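Local coordinates for protein KLLA0F20702p (Kluyveromyces lactis, PDB 5Y5A) that is the Est1 telomerase subunit of this yeast and probably helps recruit telomerase to telomeres through its complex with Cdc13, at residues A[148-154]-A[513-519]; A[185-190]-A[230-234]; A[249-255]-A[314-318]; A[317-321]-A[367-371]. All blocks are in the same frame, centred on the assembly; numbering follows the deposited sequence.

Contact 1 (A[148-154]-A[513-519]); sequences TALIPSD and PDRLVGK
Asp514 turns its carboxylate end-on to Ser153, and each oxygen takes a different hydrogen. The backbone N of Ser153 gives a bond to Asp514 OD1 of 3.0 Å, arriving on the syn side but 22° out of the carboxylate plane. Ser153 OG donates over 2.7 Å to Asp514 OD2, on the syn lone pair of OD2; chi1 of 49° sets OG between the backbone N and the carbonyl carbon, so hydroxyl and N-H can both face the carboxylate and fix its rotation. A salt bridge lies beside it: the extended Lys519 brings NZ over the carboxylate of Asp154, 2.8 Å from OD1 and close to OD2 as well. Asp154 OD1 and Asp514 OD1 approach to 4.2 Å, a like-charge pair that the lysine may partly offset. Lys519 is placed there by the Schellman motif that ends helix 512-515, in which Gly518 has positive phi and Lys519 N returns to Asp514 O. Next to these polar groups, Pro152 CG packs on Val517 CG2 at 3.8 Å, the two side chains crossing at about a right angle. Pro513 pushes its ring into the bend of the 148-154 loop, CG lying 3.4 Å from Ala149 O and equally near Thr148 O, while CB rests against Ile151 O. Behind the loop, Leu150 and Ile151 point away from Pro513 and pack on helix 179-206.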
# COMPACT_ATOMS: atom_id res chain seq x y z
N THR A 148 0.66 -3.78 24.38
CA THR A 148 2.03 -4.07 23.96
C THR A 148 2.21 -5.49 23.41
O THR A 148 3.23 -5.79 22.79
CB THR A 148 3.02 -3.87 25.12
OG1 THR A 148 2.47 -4.40 26.33
CG2 THR A 148 3.31 -2.39 25.31
N ALA A 149 1.23 -6.36 23.63
CA ALA A 149 1.30 -7.71 23.10
C ALA A 149 0.84 -7.76 21.65
O ALA A 149 1.03 -8.76 20.96
CB ALA A 149 0.48 -8.66 23.95
N LEU A 150 0.25 -6.67 21.18
CA LEU A 150 -0.36 -6.64 19.85
C LEU A 150 0.13 -5.46 19.01
O LEU A 150 0.10 -5.51 17.79
CB LEU A 150 -1.88 -6.58 19.97
CG LEU A 150 -2.57 -7.61 20.86
CD1 LEU A 150 -2.72 -7.10 22.29
CD2 LEU A 150 -3.92 -8.00 20.28
N ILE A 151 0.58 -4.42 19.70
CA ILE A 151 0.88 -3.14 19.08
C ILE A 151 2.33 -2.76 19.37
O ILE A 151 2.85 -3.10 20.43
CB ILE A 151 -0.11 -2.06 19.61
CG1 ILE A 151 -1.52 -2.36 19.13
CG2 ILE A 151 0.26 -0.67 19.18
CD1 ILE A 151 -1.60 -2.69 17.67
N PRO A 152 3.01 -2.09 18.41
CA PRO A 152 4.34 -1.56 18.71
C PRO A 152 4.32 -0.63 19.92
O PRO A 152 3.39 0.16 20.07
CB PRO A 152 4.71 -0.79 17.44
CG PRO A 152 3.91 -1.45 16.36
CD PRO A 152 2.62 -1.87 17.01
N SER A 153 5.33 -0.74 20.78
CA SER A 153 5.35 -0.03 22.06
C SER A 153 5.33 1.49 21.91
O SER A 153 4.76 2.20 22.74
CB SER A 153 6.58 -0.45 22.85
OG SER A 153 7.74 -0.38 22.04
N ASP A 154 5.96 2.00 20.86
CA ASP A 154 6.08 3.43 20.65
C ASP A 154 4.81 4.07 20.12
O ASP A 154 4.77 5.27 19.86
CB ASP A 154 7.23 3.72 19.69
CG ASP A 154 7.08 2.97 18.39
OD1 ASP A 154 7.51 1.80 18.32
OD2 ASP A 154 6.52 3.55 17.43
N PRO A 513 5.59 -7.80 18.59
CA PRO A 513 5.07 -6.67 17.81
C PRO A 513 6.15 -5.71 17.34
O PRO A 513 6.12 -5.27 16.20
CB PRO A 513 4.12 -5.97 18.79
CG PRO A 513 3.65 -7.07 19.67
CD PRO A 513 4.86 -7.94 19.86
N ASP A 514 7.10 -5.39 18.22
CA ASP A 514 8.20 -4.51 17.83
C ASP A 514 9.09 -5.17 16.78
O ASP A 514 9.57 -4.50 15.87
CB ASP A 514 9.02 -4.10 19.06
CG ASP A 514 8.40 -2.94 19.82
OD1 ASP A 514 7.48 -2.28 19.27
OD2 ASP A 514 8.83 -2.66 20.96
N ARG A 515 9.30 -6.48 16.91
CA ARG A 515 10.12 -7.22 15.94
C ARG A 515 9.56 -7.12 14.54
O ARG A 515 10.31 -7.04 13.57
CB ARG A 515 10.22 -8.71 16.30
CG ARG A 515 10.92 -8.98 17.59
CD ARG A 515 11.21 -10.46 17.74
NE ARG A 515 11.94 -10.69 18.96
CZ ARG A 515 13.24 -10.47 19.09
NH1 ARG A 515 13.94 -10.01 18.06
NH2 ARG A 515 13.85 -10.71 20.25
N LEU A 516 8.23 -7.15 14.46
CA LEU A 516 7.55 -7.17 13.17
C LEU A 516 7.37 -5.75 12.62
O LEU A 516 6.75 -5.57 11.58
CB LEU A 516 6.19 -7.87 13.30
CG LEU A 516 6.26 -9.34 13.76
CD1 LEU A 516 4.88 -10.00 13.78
CD2 LEU A 516 7.22 -10.15 12.90
N VAL A 517 7.92 -4.75 13.31
CA VAL A 517 8.01 -3.41 12.74
C VAL A 517 9.45 -2.91 12.80
O VAL A 517 9.70 -1.71 12.89
CB VAL A 517 7.09 -2.38 13.46
CG1 VAL A 517 5.63 -2.65 13.12
CG2 VAL A 517 7.34 -2.38 14.97
N GLY A 518 10.40 -3.84 12.76
CA GLY A 518 11.81 -3.52 12.65
C GLY A 518 12.52 -3.11 13.93
O GLY A 518 13.70 -2.77 13.90
N LYS A 519 11.82 -3.14 15.06
CA LYS A 519 12.40 -2.70 16.32
C LYS A 519 12.76 -3.85 17.26
O LYS A 519 11.91 -4.69 17.58
CB LYS A 519 11.46 -1.71 17.02
CG LYS A 519 11.38 -0.37 16.30
CD LYS A 519 10.25 0.52 16.78
CE LYS A 519 10.19 1.77 15.91
NZ LYS A 519 8.95 2.59 16.11

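Contact 2 (A[185-190]-A[230-234]); sequences VMASQR and IVPSV
Val231 is the central bump of this contact, fitting between Val185, Met186 and Gln189 on one flank of helix 179-206. Its two methyls divide the work. CG2 drops between consecutive turns of the helix, 3.6 Å from Val185 CG1 and 3.8 Å from Gln189 CB; CG1 turns to the other side and meets Met186 SD at 3.9 Å. Met186 starts out away from the loop, but bends at chi2 (-49°) and chi3 (-72°) bring the sulfur and CE back, and CE closes on Val234 CG2. On one side of this knob, Ile230 sends its CD1 against the helix backbone, 3.7 Å from Gln189 N, with the CB atoms of Ser188 and Gln189 bordering the spot. On the other side, Val234 faces the amide of Gln189 from the opposite direction, its CG1 lying 3.5 Å from NE2. That amide is steadied within the helix: Arg190 NH1 donates to Gln189 OE1 over 2.8 Å, with the oxygen in the guanidinium plane, while Arg190 NE is held by a salt bridge to Asp83. No hydrogen bond joins the two segments, so the fit is one of apolar shape. The loop can present Val231 and Val234 to the same helix because a type I turn runs from one to the other. The bound peptide packs on Val185, Met186 and Val231 and hydrogen-bonds to Ser233 OG, so this junction between helix 179-206 and the turn linking helices 218-230 and 235-247 forms part of the site where the peptide binds, in an all-helical fold consistent with the TPR clan.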
# COMPACT_ATOMS: atom_id res chain seq x y z
N VAL A 185 -7.98 -3.23 19.16
CA VAL A 185 -7.05 -2.79 18.14
C VAL A 185 -7.80 -2.29 16.92
O VAL A 185 -7.46 -1.25 16.35
CB VAL A 185 -6.08 -3.92 17.73
CG1 VAL A 185 -5.17 -3.46 16.61
CG2 VAL A 185 -5.25 -4.37 18.93
N MET A 186 -8.83 -3.02 16.52
CA MET A 186 -9.68 -2.59 15.41
C MET A 186 -10.38 -1.25 15.72
O MET A 186 -10.53 -0.41 14.84
CB MET A 186 -10.73 -3.66 15.08
CG MET A 186 -10.14 -4.94 14.53
SD MET A 186 -8.99 -4.62 13.18
CE MET A 186 -10.08 -4.13 11.86
N ALA A 187 -10.80 -1.07 16.96
CA ALA A 187 -11.42 0.20 17.34
C ALA A 187 -10.41 1.33 17.19
O ALA A 187 -10.74 2.40 16.68
CB ALA A 187 -11.94 0.14 18.77
N SER A 188 -9.18 1.07 17.62
CA SER A 188 -8.11 2.04 17.51
C SER A 188 -7.82 2.37 16.05
O SER A 188 -7.70 3.54 15.68
CB SER A 188 -6.84 1.53 18.19
OG SER A 188 -7.07 1.37 19.58
N GLN A 189 -7.74 1.33 15.23
CA GLN A 189 -7.50 1.50 13.81
C GLN A 189 -8.59 2.35 13.16
O GLN A 189 -8.32 3.19 12.31
CB GLN A 189 -7.41 0.13 13.12
CG GLN A 189 -6.92 0.18 11.68
CD GLN A 189 -8.03 0.43 10.69
OE1 GLN A 189 -9.19 0.09 10.93
NE2 GLN A 189 -7.69 1.03 9.55
N ARG A 190 -9.84 2.13 13.57
CA ARG A 190 -10.93 2.93 13.04
C ARG A 190 -10.80 4.39 13.46
O ARG A 190 -11.03 5.29 12.65
CB ARG A 190 -12.27 2.37 13.47
CG ARG A 190 -12.59 1.02 12.84
CD ARG A 190 -12.48 1.08 11.32
NE ARG A 190 -13.27 0.02 10.71
CZ ARG A 190 -12.77 -1.14 10.29
NH1 ARG A 190 -11.47 -1.38 10.39
NH2 ARG A 190 -13.58 -2.05 9.77
N ILE A 230 -0.64 -0.55 12.59
CA ILE A 230 -1.19 -1.47 13.60
C ILE A 230 -2.10 -2.57 13.02
O ILE A 230 -2.22 -3.64 13.62
CB ILE A 230 -1.97 -0.70 14.69
CG1 ILE A 230 -3.17 0.05 14.11
CG2 ILE A 230 -1.04 0.27 15.42
CD1 ILE A 230 -4.07 0.68 15.17
N VAL A 231 -2.75 -2.30 11.89
CA VAL A 231 -3.54 -3.33 11.19
C VAL A 231 -3.38 -3.19 9.68
O VAL A 231 -4.27 -2.68 8.99
CB VAL A 231 -5.05 -3.25 11.52
CG1 VAL A 231 -5.74 -4.51 11.02
CG2 VAL A 231 -5.31 -3.07 13.00
N PRO A 232 -2.24 -3.65 9.15
CA PRO A 232 -1.94 -3.45 7.73
C PRO A 232 -2.88 -4.20 6.79
O PRO A 232 -2.90 -3.88 5.60
CB PRO A 232 -0.50 -3.96 7.61
CG PRO A 232 -0.34 -4.93 8.76
CD PRO A 232 -1.15 -4.34 9.87
N SER A 233 -3.65 -5.15 7.30
CA SER A 233 -4.59 -5.89 6.44
C SER A 233 -5.73 -5.02 5.90
O SER A 233 -6.35 -5.37 4.89
CB SER A 233 -5.19 -7.07 7.21
OG SER A 233 -6.16 -6.60 8.14
N VAL A 234 -6.00 -3.90 6.55
CA VAL A 234 -7.17 -3.10 6.21
C VAL A 234 -6.88 -2.21 5.00
O VAL A 234 -6.10 -1.25 5.08
CB VAL A 234 -7.65 -2.25 7.41
CG1 VAL A 234 -8.66 -1.20 6.98
CG2 VAL A 234 -8.24 -3.16 8.47

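Contact 3 (A[249-255]-A[314-318]); sequences KNFGNAA and EFYIL
Glu314 reaches across to the 249-255 segment because CG stands opposite its backbone N (chi1 -177°) and the chain stays extended at chi2, carrying the carboxylate to the first turn of helix 251-263. There OE2 accepts from Asn253 N at 3.1 Å, a nearly straight bond (166°) that comes from above the carboxylate plane. A weak, bent bond from Gly252 N reaches the same oxygen at 3.0 Å. OE1 takes another weak bond, from Asn250 ND2, whose amide lies nearly coplanar with the carboxylate; the amide of Asn253 instead stacks over it. Hydrogen bonds from Asn250 OD1 to Thr248 and from Asn253 OD1 to Gln363 of helix 339-379 hold these amides in place. Asn250 occupies the N-cap position without capping with its own side chain, so Glu314 serves the helix-start N-H groups, where the helix dipole would probably favour its charge. Gly252 lets the acid chain lie close, with Glu314 CG 3.5 Å from Gly252 CA. Beside this polar patch, Phe315 brings CE2 to the edge of the Phe251 ring, 3.6 Å from CD2, and points CZ at Lys249 O, in its ring plane at 3.3 Å. Leu318 finishes the seam, CD1 over Gly252 CA and CD2 3.9 Å from Ala255 CB. This is a buried junction between the start of helix 251-263 and the 314-318 segment, in the all-helical Est1 DNA/RNA binding region of the TPR clan.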
# COMPACT_ATOMS: atom_id res chain seq x y z
N LYS A 249 -1.84 15.63 -6.95
CA LYS A 249 -1.59 15.10 -8.28
C LYS A 249 -0.37 14.17 -8.31
O LYS A 249 0.37 14.14 -9.30
CB LYS A 249 -1.41 16.24 -9.29
CG LYS A 249 -2.70 17.01 -9.59
CD LYS A 249 -2.39 18.30 -10.33
CE LYS A 249 -3.61 18.87 -11.00
NZ LYS A 249 -3.25 20.13 -11.74
N ASN A 250 -0.16 13.41 -7.24
CA ASN A 250 0.79 12.31 -7.29
C ASN A 250 0.04 11.04 -7.67
O ASN A 250 -0.25 10.18 -6.83
CB ASN A 250 1.51 12.14 -5.95
CG ASN A 250 2.44 13.30 -5.65
OD1 ASN A 250 2.12 14.17 -4.85
ND2 ASN A 250 3.60 13.31 -6.30
N PHE A 251 -0.28 10.94 -8.96
CA PHE A 251 -1.19 9.90 -9.42
C PHE A 251 -0.55 8.52 -9.43
O PHE A 251 -1.25 7.52 -9.32
CB PHE A 251 -1.73 10.25 -10.81
CG PHE A 251 -2.60 11.47 -10.80
CD1 PHE A 251 -3.75 11.52 -10.01
CD2 PHE A 251 -2.28 12.58 -11.58
CE1 PHE A 251 -4.55 12.64 -9.99
CE2 PHE A 251 -3.09 13.71 -11.56
CZ PHE A 251 -4.22 13.74 -10.76
N GLY A 252 0.77 8.45 -9.54
CA GLY A 252 1.44 7.16 -9.42
C GLY A 252 1.38 6.65 -7.99
O GLY A 252 1.11 5.48 -7.75
N ASN A 253 1.64 7.54 -7.03
CA ASN A 253 1.45 7.23 -5.61
C ASN A 253 -0.01 6.82 -5.36
O ASN A 253 -0.28 5.91 -4.58
CB ASN A 253 1.81 8.43 -4.72
CG ASN A 253 3.30 8.81 -4.77
OD1 ASN A 253 4.10 8.18 -5.48
ND2 ASN A 253 3.66 9.85 -4.03
N ALA A 254 -0.94 7.48 -6.04
CA ALA A 254 -2.37 7.19 -5.86
C ALA A 254 -2.72 5.80 -6.36
O ALA A 254 -3.35 5.00 -5.66
CB ALA A 254 -3.24 8.26 -6.56
N ALA A 255 -2.29 5.51 -7.59
CA ALA A 255 -2.49 4.20 -8.20
C ALA A 255 -1.92 3.10 -7.32
O ALA A 255 -2.55 2.07 -7.11
CB ALA A 255 -1.83 4.15 -9.59
N GLU A 314 7.38 8.02 -11.74
CA GLU A 314 6.09 7.86 -11.09
C GLU A 314 4.95 7.74 -12.12
O GLU A 314 4.01 6.99 -11.93
CB GLU A 314 5.80 9.02 -10.14
CG GLU A 314 4.50 8.84 -9.39
CD GLU A 314 4.05 10.09 -8.66
OE1 GLU A 314 4.88 10.99 -8.48
OE2 GLU A 314 2.87 10.16 -8.27
N PHE A 315 5.04 8.48 -13.21
CA PHE A 315 3.92 8.58 -14.13
C PHE A 315 3.98 7.68 -15.35
O PHE A 315 2.94 7.18 -15.78
CB PHE A 315 3.77 10.02 -14.60
CG PHE A 315 3.08 10.90 -13.61
CD1 PHE A 315 3.77 11.45 -12.54
CD2 PHE A 315 1.73 11.17 -13.73
CE1 PHE A 315 3.13 12.25 -11.62
CE2 PHE A 315 1.08 11.98 -12.82
CZ PHE A 315 1.79 12.52 -11.76
N TYR A 316 5.15 7.48 -15.93
CA TYR A 316 5.21 6.86 -17.25
C TYR A 316 4.95 5.37 -17.21
O TYR A 316 4.75 4.75 -18.25
CB TYR A 316 6.55 7.15 -17.94
CG TYR A 316 6.57 8.52 -18.60
CD1 TYR A 316 5.71 9.51 -18.18
CD2 TYR A 316 7.45 8.81 -19.64
CE1 TYR A 316 5.71 10.76 -18.76
CE2 TYR A 316 7.45 10.08 -20.24
CZ TYR A 316 6.57 11.04 -19.79
OH TYR A 316 6.55 12.31 -20.34
N ILE A 317 4.92 4.78 -16.02
CA ILE A 317 4.57 3.38 -15.93
C ILE A 317 3.04 3.23 -15.98
O ILE A 317 2.53 2.15 -16.27
CB ILE A 317 5.12 2.71 -14.63
CG1 ILE A 317 5.11 1.19 -14.76
CG2 ILE A 317 4.36 3.19 -13.40
CD1 ILE A 317 5.56 0.44 -13.50
N LEU A 318 2.33 4.29 -15.69
CA LEU A 318 0.90 4.26 -15.66
C LEU A 318 0.24 3.93 -16.97
O LEU A 318 -0.58 3.06 -17.00
CB LEU A 318 0.35 5.51 -15.03
CG LEU A 318 0.80 5.72 -13.60
CD1 LEU A 318 0.26 7.00 -13.04
CD2 LEU A 318 0.38 4.58 -12.72

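Contact 4 (A[317-321]-A[367-371])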
# COMPACT_ATOMS: atom_id res chain seq x y z
N ILE A 317 4.92 4.78 -16.02
CA ILE A 317 4.57 3.38 -15.93
C ILE A 317 3.04 3.23 -15.98
O ILE A 317 2.53 2.15 -16.27
CB ILE A 317 5.12 2.71 -14.63
CG1 ILE A 317 5.11 1.19 -14.76
CG2 ILE A 317 4.36 3.19 -13.40
CD1 ILE A 317 5.56 0.44 -13.50
N LEU A 318 2.33 4.29 -15.69
CA LEU A 318 0.90 4.26 -15.66
C LEU A 318 0.24 3.93 -16.97
O LEU A 318 -0.58 3.06 -17.00
CB LEU A 318 0.35 5.51 -15.03
CG LEU A 318 0.80 5.72 -13.60
CD1 LEU A 318 0.26 7.00 -13.04
CD2 LEU A 318 0.38 4.58 -12.72
N PRO A 319 0.58 4.60 -18.04
CA PRO A 319 -0.04 4.21 -19.32
C PRO A 319 0.30 2.80 -19.78
O PRO A 319 -0.46 2.22 -20.55
CB PRO A 319 0.53 5.23 -20.31
CG PRO A 319 0.85 6.42 -19.48
CD PRO A 319 1.37 5.83 -18.19
N LEU A 320 1.43 2.25 -19.32
CA LEU A 320 1.83 0.92 -19.73
C LEU A 320 0.94 -0.11 -19.04
O LEU A 320 0.44 -1.04 -19.67
CB LEU A 320 3.30 0.67 -19.41
CG LEU A 320 4.21 1.75 -20.00
CD1 LEU A 320 5.65 1.58 -19.54
CD2 LEU A 320 4.13 1.73 -21.53
N ILE A 321 0.75 0.08 -17.75
CA ILE A 321 -0.17 -0.75 -16.99
C ILE A 321 -1.60 -0.56 -17.49
O ILE A 321 -2.33 -1.52 -17.72
CB ILE A 321 -0.07 -0.42 -15.50
CG1 ILE A 321 1.29 -0.88 -14.97
CG2 ILE A 321 -1.20 -1.10 -14.73
CD1 ILE A 321 1.57 -0.44 -13.53
N LEU A 367 3.76 -1.82 -7.43
CA LEU A 367 2.58 -1.44 -8.20
C LEU A 367 2.35 -2.41 -9.37
O LEU A 367 1.25 -2.91 -9.57
CB LEU A 367 2.72 -0.01 -8.72
CG LEU A 367 1.74 0.45 -9.80
CD1 LEU A 367 0.32 0.59 -9.24
CD2 LEU A 367 2.21 1.77 -10.40
N LEU A 368 3.42 -2.67 -10.11
CA LEU A 368 3.38 -3.53 -11.29
C LEU A 368 3.01 -4.97 -10.95
O LEU A 368 2.16 -5.57 -11.61
CB LEU A 368 4.73 -3.48 -12.01
CG LEU A 368 4.82 -4.23 -13.33
CD1 LEU A 368 3.82 -3.64 -14.33
CD2 LEU A 368 6.25 -4.19 -13.87
N ILE A 369 3.66 -5.52 -9.93
CA ILE A 369 3.32 -6.87 -9.45
C ILE A 369 1.85 -6.94 -9.05
O ILE A 369 1.11 -7.83 -9.48
CB ILE A 369 4.21 -7.29 -8.26
CG1 ILE A 369 5.57 -7.76 -8.77
CG2 ILE A 369 3.55 -8.41 -7.44
CD1 ILE A 369 6.63 -7.90 -7.68
N GLY A 370 1.43 -5.98 -8.23
CA GLY A 370 0.04 -5.87 -7.85
C GLY A 370 -0.89 -5.73 -9.04
O GLY A 370 -1.96 -6.31 -9.07
N SER A 371 -0.47 -4.96 -10.04
CA SER A 371 -1.29 -4.72 -11.22
C SER A 371 -1.61 -5.97 -12.04
O SER A 371 -2.60 -5.99 -12.78
CB SER A 371 -0.63 -3.69 -12.12
OG SER A 371 -0.79 -2.39 -11.55
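Leu367 O takes two hydrogens from Ser371, one from its backbone N at 2.7 Å and one from its hydroxyl, OG, at 2.9 Å. The hydroxyl comes from above the carbonyl plane, 46° out of it, because chi1 of -75° folds OG back over the preceding turn of helix 339-379. With its polar end engaged in its own helix, Ser371 can offer an apolar neighbour a snug surface: Ile321 CG2 lies 3.5 Å from OG, and CD1 rests close by. Ile321 is the residue that wedges between the partners of the long helix. Its CD1 packs on Leu367 CG at 3.8 Å, and its CG1 on Leu368 CD1 at the same distance, so the side chain crosses both leucines at a slant and fills the groove between Leu367, Leu368 and Ser371. Both leucines hold CG opposite the backbone N and then turn at chi2, which brings Leu367 CG and CD2 and Leu368 CD1 against the isoleucine. One turn earlier, Ile317 slides past Leu367 in the opposite direction, CG2 to CD2 at 4.0 Å, while its CD1 only skims Leu368 CB. Leu318 adds a methyl contact of its CD2 to Leu367 CD2, at about a right angle. Helix 385-410 covers Leu368 through Phe397, Ile398 and Phe401, and helix 251-263 covers Leu367 through Tyr256 and Val259. No hydrogen bond crosses between the segments; this is apolar helix-helix packing in the core of the all-helical Est1 DNA/RNA binding region.

How the contacts relate
Contacts 2, 3 and 4 are buried, whereas contact 1 lies at the surface, and the chemistry follows: contact 1 depends on charged and hydroxyl groups, contacts 2 and 4 have no hydrogen bond between their segments, and contact 3 mixes a buried acid with apolar rings. Contacts 1 and 2 touch, Ile151 CD1 lying 3.6 Å from Ile230 CB, and contact 2 is nested inside the long loop that contact 1 closes. Contacts 3 and 4 form a second cluster, with centres about 9 Å apart; they share Ile317 and Leu318. The two clusters sit on opposite sides of the chain's centre, contacts 2 and 3 being about 26 Å apart between centres.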